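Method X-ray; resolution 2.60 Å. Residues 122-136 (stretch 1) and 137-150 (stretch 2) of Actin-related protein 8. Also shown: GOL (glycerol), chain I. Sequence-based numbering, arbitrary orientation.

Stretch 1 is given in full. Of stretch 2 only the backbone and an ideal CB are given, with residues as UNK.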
# COMPACT_ATOMS: atom_id res chain seq x y z
N GLY A 122 2.18 -26.13 11.57
CA GLY A 122 1.31 -25.47 12.53
C GLY A 122 0.27 -24.56 11.89
O GLY A 122 -0.54 -23.94 12.59
N ASN A 123 0.31 -24.46 10.57
CA ASN A 123 -0.71 -23.76 9.81
C ASN A 123 -1.45 -24.71 8.92
O ASN A 123 -0.86 -25.66 8.41
CB ASN A 123 -0.11 -22.64 8.96
CG ASN A 123 0.53 -21.57 9.79
OD1 ASN A 123 0.06 -21.23 10.89
ND2 ASN A 123 1.63 -21.03 9.28
N LYS A 124 -2.73 -24.44 8.70
CA LYS A 124 -3.52 -25.30 7.83
C LYS A 124 -4.40 -24.51 6.87
O LYS A 124 -4.66 -23.33 7.07
CB LYS A 124 -4.36 -26.28 8.64
CG LYS A 124 -5.14 -25.61 9.74
CD LYS A 124 -5.54 -26.63 10.77
CE LYS A 124 -4.32 -27.34 11.31
NZ LYS A 124 -4.74 -28.49 12.18
N TRP A 125 -4.84 -25.18 5.82
CA TRP A 125 -5.77 -24.58 4.90
C TRP A 125 -7.04 -24.21 5.63
O TRP A 125 -7.47 -24.91 6.55
CB TRP A 125 -6.12 -25.58 3.83
CG TRP A 125 -4.95 -26.11 3.08
CD1 TRP A 125 -4.60 -27.42 2.93
CD2 TRP A 125 -3.99 -25.36 2.33
NE1 TRP A 125 -3.49 -27.53 2.13
CE2 TRP A 125 -3.09 -26.28 1.75
CE3 TRP A 125 -3.81 -23.99 2.08
CZ2 TRP A 125 -2.02 -25.88 0.95
CZ3 TRP A 125 -2.75 -23.60 1.28
CH2 TRP A 125 -1.87 -24.54 0.73
N THR A 126 -7.65 -23.10 5.22
CA THR A 126 -9.00 -22.78 5.66
C THR A 126 -9.94 -23.97 5.41
O THR A 126 -9.93 -24.57 4.34
CB THR A 126 -9.52 -21.59 4.88
OG1 THR A 126 -8.67 -20.47 5.12
CG2 THR A 126 -10.96 -21.25 5.28
N ASN A 127 -10.75 -24.32 6.40
CA ASN A 127 -11.67 -25.42 6.18
C ASN A 127 -12.88 -25.01 5.34
O ASN A 127 -13.60 -24.07 5.67
CB ASN A 127 -12.13 -26.07 7.48
CG ASN A 127 -13.08 -27.22 7.24
OD1 ASN A 127 -12.67 -28.30 6.80
ND2 ASN A 127 -14.35 -26.99 7.50
N THR A 128 -13.10 -25.75 4.26
CA THR A 128 -14.20 -25.47 3.36
C THR A 128 -15.11 -26.70 3.21
O THR A 128 -15.81 -26.85 2.21
CB THR A 128 -13.68 -25.06 1.98
OG1 THR A 128 -13.11 -26.20 1.33
CG2 THR A 128 -12.62 -23.97 2.11
N SER A 129 -15.08 -27.58 4.21
CA SER A 129 -15.89 -28.79 4.20
C SER A 129 -17.38 -28.49 4.04
O SER A 129 -18.10 -29.16 3.30
CB SER A 129 -15.66 -29.60 5.48
OG SER A 129 -14.36 -30.19 5.47
N HIS A 130 -17.83 -27.46 4.75
CA HIS A 130 -19.21 -27.00 4.71
C HIS A 130 -19.53 -26.13 3.49
O HIS A 130 -20.55 -25.45 3.48
CB HIS A 130 -19.49 -26.19 5.96
CG HIS A 130 -18.55 -25.05 6.15
ND1 HIS A 130 -17.18 -25.21 6.16
CD2 HIS A 130 -18.78 -23.72 6.31
CE1 HIS A 130 -16.61 -24.03 6.33
NE2 HIS A 130 -17.56 -23.11 6.43
N HIS A 131 -18.66 -26.13 2.49
CA HIS A 131 -18.91 -25.41 1.23
C HIS A 131 -19.40 -23.97 1.35
O HIS A 131 -20.43 -23.63 0.78
CB HIS A 131 -19.92 -26.18 0.39
CG HIS A 131 -19.53 -27.59 0.12
ND1 HIS A 131 -18.46 -28.20 0.75
CD2 HIS A 131 -20.05 -28.52 -0.72
CE1 HIS A 131 -18.35 -29.44 0.32
NE2 HIS A 131 -19.29 -29.66 -0.58
N PRO A 132 -18.65 -23.10 2.05
CA PRO A 132 -19.03 -21.68 2.12
C PRO A 132 -19.14 -21.11 0.71
O PRO A 132 -18.36 -21.51 -0.15
CB PRO A 132 -17.84 -21.04 2.83
CG PRO A 132 -17.15 -22.14 3.52
CD PRO A 132 -17.34 -23.35 2.67
N GLU A 133 -20.07 -20.19 0.47
CA GLU A 133 -20.13 -19.56 -0.84
C GLU A 133 -18.94 -18.64 -1.04
O GLU A 133 -18.53 -18.38 -2.18
CB GLU A 133 -21.38 -18.71 -1.00
CG GLU A 133 -22.67 -19.43 -0.93
CD GLU A 133 -23.82 -18.45 -0.87
OE1 GLU A 133 -23.57 -17.24 -1.08
OE2 GLU A 133 -24.97 -18.88 -0.61
N TYR A 134 -18.41 -18.13 0.07
CA TYR A 134 -17.23 -17.28 0.01
C TYR A 134 -16.44 -17.24 1.31
O TYR A 134 -16.90 -17.66 2.37
CB TYR A 134 -17.62 -15.85 -0.37
CG TYR A 134 -18.48 -15.18 0.67
CD1 TYR A 134 -19.84 -14.99 0.45
CD2 TYR A 134 -17.94 -14.73 1.86
CE1 TYR A 134 -20.63 -14.37 1.39
CE2 TYR A 134 -18.72 -14.12 2.82
CZ TYR A 134 -20.07 -13.94 2.58
OH TYR A 134 -20.86 -13.32 3.52
N LEU A 135 -15.23 -16.69 1.20
CA LEU A 135 -14.36 -16.51 2.34
C LEU A 135 -13.75 -15.15 2.22
O LEU A 135 -13.57 -14.63 1.11
CB LEU A 135 -13.29 -17.61 2.36
CG LEU A 135 -13.93 -18.96 2.73
CD1 LEU A 135 -13.35 -20.09 1.94
CD2 LEU A 135 -13.78 -19.20 4.20
N VAL A 136 -13.42 -14.56 3.35
CA VAL A 136 -12.94 -13.19 3.35
C VAL A 136 -11.62 -13.04 4.07
O VAL A 136 -11.34 -13.73 5.04
CB VAL A 136 -13.97 -12.26 4.00
CG1 VAL A 136 -13.42 -10.84 4.10
CG2 VAL A 136 -15.23 -12.29 3.18
N UNK A 137 -10.79 -12.12 3.58
CA UNK A 137 -9.57 -11.75 4.26
C UNK A 137 -8.58 -12.88 4.41
O UNK A 137 -8.27 -13.59 3.45
CB UNK A 137 -9.91 -11.19 5.64
N UNK A 138 -8.08 -13.04 5.62
CA UNK A 138 -7.09 -14.06 5.90
C UNK A 138 -7.61 -15.48 5.63
O UNK A 138 -6.86 -16.35 5.16
CB UNK A 138 -6.63 -13.94 7.35
N UNK A 139 -8.88 -15.73 5.92
CA UNK A 139 -9.47 -17.01 5.56
C UNK A 139 -9.40 -17.26 4.06
O UNK A 139 -9.19 -18.38 3.60
CB UNK A 139 -10.92 -17.07 6.03
N UNK A 140 -9.58 -16.19 3.28
CA UNK A 140 -9.49 -16.30 1.84
C UNK A 140 -8.06 -16.62 1.40
O UNK A 140 -7.87 -17.47 0.53
CB UNK A 140 -9.97 -15.01 1.18
N UNK A 141 -7.06 -15.99 2.02
CA UNK A 141 -5.67 -16.23 1.63
C UNK A 141 -5.29 -17.69 1.84
O UNK A 141 -4.42 -18.21 1.13
CB UNK A 141 -4.73 -15.32 2.42
N UNK A 142 -5.93 -18.33 2.81
CA UNK A 142 -5.55 -19.68 3.22
C UNK A 142 -6.37 -20.82 2.62
O UNK A 142 -6.30 -21.96 3.06
CB UNK A 142 -5.64 -19.77 4.74
N UNK A 143 -7.16 -20.49 1.61
CA UNK A 143 -7.84 -21.51 0.86
C UNK A 143 -6.83 -22.29 0.02
O UNK A 143 -6.05 -21.70 -0.74
CB UNK A 143 -8.93 -20.89 -0.02
N UNK A 144 -6.81 -23.60 0.21
CA UNK A 144 -6.01 -24.50 -0.62
C UNK A 144 -6.23 -24.13 -2.09
O UNK A 144 -7.35 -24.03 -2.55
CB UNK A 144 -6.38 -25.96 -0.36
N UNK A 145 -5.13 -23.89 -2.82
CA UNK A 145 -5.17 -23.48 -4.23
C UNK A 145 -5.88 -24.52 -5.10
O UNK A 145 -6.34 -24.19 -6.20
CB UNK A 145 -3.75 -23.25 -4.75
N UNK A 146 -5.97 -25.75 -4.60
CA UNK A 146 -6.69 -26.81 -5.30
C UNK A 146 -8.20 -26.81 -5.06
O UNK A 146 -8.94 -27.46 -5.79
CB UNK A 146 -6.12 -28.17 -4.88
N UNK A 147 -8.66 -26.10 -4.04
CA UNK A 147 -10.10 -25.97 -3.81
C UNK A 147 -10.78 -25.17 -4.90
O UNK A 147 -10.15 -24.40 -5.62
CB UNK A 147 -10.36 -25.31 -2.45
N UNK A 148 -12.09 -25.34 -4.99
CA UNK A 148 -12.87 -24.77 -6.07
C UNK A 148 -13.29 -23.37 -5.66
O UNK A 148 -14.47 -23.10 -5.40
CB UNK A 148 -14.08 -25.64 -6.40
N UNK A 149 -12.31 -22.48 -5.58
CA UNK A 149 -12.60 -21.09 -5.26
C UNK A 149 -11.79 -20.19 -6.16
O UNK A 149 -10.61 -20.44 -6.41
CB UNK A 149 -12.31 -20.79 -3.79
N UNK A 150 -12.44 -19.15 -6.68
CA UNK A 150 -11.71 -18.08 -7.37
C UNK A 150 -11.30 -17.03 -6.35
O UNK A 150 -12.05 -16.74 -5.40
CB UNK A 150 -12.56 -17.45 -8.48
C1 GOL I . -9.07 -27.93 1.56
O1 GOL I . -7.74 -28.35 1.35
C2 GOL I . -9.64 -28.53 2.84
O2 GOL I . -9.06 -27.91 3.97
C3 GOL I . -11.16 -28.33 2.81
O3 GOL I . -11.74 -28.47 4.09

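Position 137 has phi/psi of 63/-132, and an ideal CB would lie 3.0 Å from V136 C, a clash. Positive phi alone favours a residue without a side chain, and the deposited residue is G137, at the N-cap position of the helix that follows.

At 138 the CB points away from stretch 1 into open space, with helical angles, so almost any helix-compatible residue would serve; it is E138.

Position 139 points toward stretch 1. Its ideal CB lies 3.5 Å from V136 O and 4.0 Å from L135 CD2, while the backbone N of V136 offers a donor nearby. A long side chain, polar or aliphatic, would fit. The residue is E139: its OE2 packs 3.5 Å from L135 CD2 and accepts from a water (2.6 Å) that in turn accepts from V136 N (2.9 Å). T126 OG1 also donates to E139 O at 2.6 Å.

The CB at 140 points sideways, 3.6 Å from L135 O and 3.9 Å from V136 C. Such proximity favours a small side chain, alanine or perhaps serine. A140 places its CB 4.3 Å from L135 CB, and its N donates a weak hydrogen bond to V136 O at 3.5 Å.

Position 141 points away, with nothing of stretch 1 within 5.5 Å of the CB; it is L141.

At 142 the chain leaves helical angles (-98/12). The CB sits tightly, 3.1 Å from T126 OG1, and beyond it run the backbone of K124 and the side chain of N123. A flat or long side chain could lie along them. Y142 does so, with CD2 3.7 Å from K124 O. Its carbonyl ties the two stretches together: T126 N donates to Y142 O at 2.8 Å and 157°.

The CB at 143 points away, yet L135 CD1 is 4.9 Å from it, so a modest aliphatic group suits. V143 brings CG2 to 3.5 Å from L135 CD1.

Position 144 holds its CB 3.6 Å from W125 CD2, above the indole, and begins a type I turn, where Asn, Asp or Ser is common. N144 sets CB 3.7 Å from the centroid of the W125 five-membered ring, 14° off the normal. Its OD1 accepts from 146 N at 2.8 Å, and ND2 donates to glycerol O1 at 2.9 Å.

At 145, phi of -60 permits proline. P145 lays CD over the same W125 face, 3.6 Å from W125 CH2.

At 147 the CB points toward T128 OG1, 4.8 Å away, inviting a short acceptor. D147 OD1 accepts from T128 OG1 at 2.6 Å.

At 149 the CB points toward stretch 1 but has nothing within 5.5 Å, leaving room for a large side chain. Y149 spans it: OH donates to P132 O at 2.7 Å, and CE2 lies 3.9 Å from L135 CD1.

Positions 146, 148 and 150 are out of reach; L146, C148 and N150 make no contact with stretch 1.

Stretch 2 137-150: GEEALYVNPLDCYN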
# COMPACT_ATOMS: atom_id res chain seq x y z
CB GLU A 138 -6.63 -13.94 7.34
CG GLU A 138 -5.49 -14.87 7.68
CD GLU A 138 -4.31 -14.14 8.27
OE1 GLU A 138 -3.44 -14.81 8.87
OE2 GLU A 138 -4.25 -12.89 8.12
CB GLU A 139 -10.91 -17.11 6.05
CG GLU A 139 -11.03 -17.49 7.50
CD GLU A 139 -12.46 -17.84 7.88
OE1 GLU A 139 -12.65 -18.52 8.92
OE2 GLU A 139 -13.39 -17.42 7.15
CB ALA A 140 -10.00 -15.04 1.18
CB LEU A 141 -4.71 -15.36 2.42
CG LEU A 141 -4.76 -13.84 2.26
CD1 LEU A 141 -3.81 -13.20 3.25
CD2 LEU A 141 -4.39 -13.43 0.87
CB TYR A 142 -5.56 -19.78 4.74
CG TYR A 142 -4.26 -19.30 5.30
CD1 TYR A 142 -4.03 -17.95 5.50
CD2 TYR A 142 -3.25 -20.20 5.60
CE1 TYR A 142 -2.83 -17.50 6.01
CE2 TYR A 142 -2.06 -19.77 6.11
CZ TYR A 142 -1.85 -18.42 6.31
OH TYR A 142 -0.65 -17.99 6.82
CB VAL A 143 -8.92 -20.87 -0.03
CG1 VAL A 143 -9.48 -21.87 -1.02
CG2 VAL A 143 -10.02 -20.27 0.85
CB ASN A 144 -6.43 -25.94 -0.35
CG ASN A 144 -5.57 -26.96 -1.08
OD1 ASN A 144 -5.05 -26.71 -2.17
ND2 ASN A 144 -5.44 -28.13 -0.48
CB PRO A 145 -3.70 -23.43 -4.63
CG PRO A 145 -2.95 -23.40 -3.37
CD PRO A 145 -3.76 -24.02 -2.31
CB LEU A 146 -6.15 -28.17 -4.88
CG LEU A 146 -4.70 -28.40 -5.29
CD1 LEU A 146 -4.23 -29.70 -4.69
CD2 LEU A 146 -4.58 -28.41 -6.81
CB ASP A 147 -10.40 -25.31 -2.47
CG ASP A 147 -10.43 -26.29 -1.34
OD1 ASP A 147 -11.06 -25.96 -0.32
OD2 ASP A 147 -9.82 -27.38 -1.49
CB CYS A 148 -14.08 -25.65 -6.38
SG CYS A 148 -15.02 -26.19 -4.90
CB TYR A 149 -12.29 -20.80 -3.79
CG TYR A 149 -13.30 -21.38 -2.83
CD1 TYR A 149 -13.31 -22.74 -2.53
CD2 TYR A 149 -14.26 -20.57 -2.22
CE1 TYR A 149 -14.23 -23.27 -1.64
CE2 TYR A 149 -15.18 -21.09 -1.33
CZ TYR A 149 -15.17 -22.45 -1.05
OH TYR A 149 -16.09 -22.98 -0.17
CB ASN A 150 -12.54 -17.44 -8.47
CG ASN A 150 -12.88 -18.41 -9.58
OD1 ASN A 150 -12.12 -19.33 -9.88
ND2 ASN A 150 -14.02 -18.20 -10.21
O HOH W 1 -9.05 -24.73 1.67
O HOH W 2 -14.66 -15.69 5.77
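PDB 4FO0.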